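Local coordinates for Two-component system response regulator/GGDEF domain protein (Aeromonas salmonicida, PDB 3LUF) that probably makes cyclic di-GMP from two GTP through a GGDEF domain absent here, under control of the two receiver domains that make up this chain, at the interface of chains A and B. Numbering follows the deposited sequence. Chains: chain A/B, Two-component system response regulator/GGDEF domain protein.

The interface of chains A and B. Residues chain A 226, 234, 237-238; chain B 218, 224-225, 238.
A:Arg238 of helix 232-247 lies between B:Phe225 and its own twin, B:Arg238, on the two-fold symmetric face joining the second receiver domains of the two copies; whether this dimer forms in solution the structure alone does not show. Its NH2 sits over one face of the B:Phe225 ring, off toward the rim and 3.5 Å from the centroid, a cation-pi contact in which guanidinium and ring are slightly tilted. The opposite ring face carries the extended side chain of A:Glu234: CG makes a CH-pi contact 3.7 Å from the centroid, and the carboxylate lies stacked, almost parallel to the ring. The aromatic ring is thus clamped between two side chains of one helix, one turn apart. A chi1 of 70° sets B:Phe225 CG between its backbone N and carbonyl carbon, lifting the ring from strand 224-228 toward that helix.

The two Arg238 side chains arrive from opposite directions and stack, their guanidinium planes 4° apart, with A:Arg238 CZ 3.5 Å from B:Arg238 CZ. Such pairing of like charges is probably eased by B:Asp224, whose carboxylate spans both. Through the edge of its guanidinium, A:Arg238 NH2 donates a fairly straight hydrogen bond to B:Asp224 OD1, 3.0 Å away, on the syn side and somewhat out of the carboxylate plane; OD1 lies in the guanidinium plane, although the two flat groups are turned 68° apart. Within chain B, B:Arg238 NE gives a salt bridge of 2.7 Å to B:Asp224 OD2, also on the syn side but well tilted from the carboxylate plane. OD1 also accepts a hydrogen bond from the backbone N of B:Phe225, from the same face as A:Arg238, so two donors help fix the carboxylate's rotation.

Beside this polar centre, A:Cys237 CB packs 3.8 Å from B:Leu218 CD1. A water bridges the chains, its O 2.8 Å from A:Arg238 NH2, and bonds the backbone O of B:Phe225.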
# COMPACT_ATOMS: atom_id res chain seq x y z
N LEU A 226 1.29 4.02 -7.13
CA LEU A 226 2.47 4.67 -6.55
C LEU A 226 2.65 5.96 -7.33
O LEU A 226 2.83 5.94 -8.57
CB LEU A 226 3.71 3.77 -6.67
CG LEU A 226 5.01 4.42 -6.15
CD1 LEU A 226 4.90 4.63 -4.67
CD2 LEU A 226 6.21 3.50 -6.46
N GLU A 234 9.62 4.74 -0.29
CA GLU A 234 8.22 4.69 -0.68
C GLU A 234 8.03 3.52 -1.66
O GLU A 234 7.13 2.69 -1.51
CB GLU A 234 7.84 6.00 -1.37
CG GLU A 234 7.82 7.25 -0.41
CD GLU A 234 7.43 8.53 -1.13
OE1 GLU A 234 7.49 8.58 -2.38
OE2 GLU A 234 7.05 9.50 -0.45
N CYS A 237 8.26 0.28 0.35
CA CYS A 237 7.05 0.04 1.12
C CYS A 237 5.98 -0.57 0.21
O CYS A 237 5.39 -1.62 0.52
CB CYS A 237 6.55 1.36 1.70
SG CYS A 237 5.04 1.25 2.56
N ARG A 238 5.77 0.08 -0.92
CA ARG A 238 4.69 -0.28 -1.82
C ARG A 238 4.95 -1.62 -2.51
O ARG A 238 4.06 -2.47 -2.63
CB ARG A 238 4.48 0.86 -2.83
CG ARG A 238 3.12 0.94 -3.49
CD ARG A 238 1.93 0.97 -2.54
NE ARG A 238 1.99 1.89 -1.40
CZ ARG A 238 1.84 3.21 -1.46
NH1 ARG A 238 1.62 3.84 -2.62
NH2 ARG A 238 1.90 3.92 -0.34
N LEU B 218 8.24 5.83 7.84
CA LEU B 218 8.48 4.41 7.63
C LEU B 218 9.58 3.83 8.55
O LEU B 218 9.40 2.75 9.16
CB LEU B 218 8.75 4.13 6.14
CG LEU B 218 7.51 4.32 5.24
CD1 LEU B 218 7.94 4.29 3.73
CD2 LEU B 218 6.49 3.22 5.53
N ASP B 224 2.70 2.50 6.57
CA ASP B 224 2.47 3.02 5.22
C ASP B 224 2.55 4.53 5.24
O ASP B 224 2.64 5.17 6.31
CB ASP B 224 1.05 2.58 4.77
CG ASP B 224 0.93 2.41 3.26
OD1 ASP B 224 1.82 2.88 2.49
OD2 ASP B 224 -0.09 1.83 2.84
N PHE B 225 2.51 5.10 4.04
CA PHE B 225 2.55 6.57 3.88
C PHE B 225 1.49 7.00 2.89
O PHE B 225 1.06 6.20 2.05
CB PHE B 225 3.93 7.00 3.36
CG PHE B 225 4.18 6.60 1.92
CD1 PHE B 225 3.96 7.51 0.90
CD2 PHE B 225 4.58 5.31 1.60
CE1 PHE B 225 4.17 7.15 -0.43
CE2 PHE B 225 4.77 4.92 0.26
CZ PHE B 225 4.56 5.88 -0.75
N ARG B 238 -5.37 2.94 0.19
CA ARG B 238 -4.36 2.75 1.26
C ARG B 238 -4.97 2.15 2.54
O ARG B 238 -4.37 1.27 3.19
CB ARG B 238 -3.72 4.09 1.61
CG ARG B 238 -2.88 4.65 0.51
CD ARG B 238 -1.40 4.20 0.61
NE ARG B 238 -1.20 2.76 0.61
CZ ARG B 238 -1.26 1.97 -0.46
NH1 ARG B 238 -1.57 2.48 -1.65
NH2 ARG B 238 -1.05 0.66 -0.34
O HOH W 1 0.67 6.45 -0.77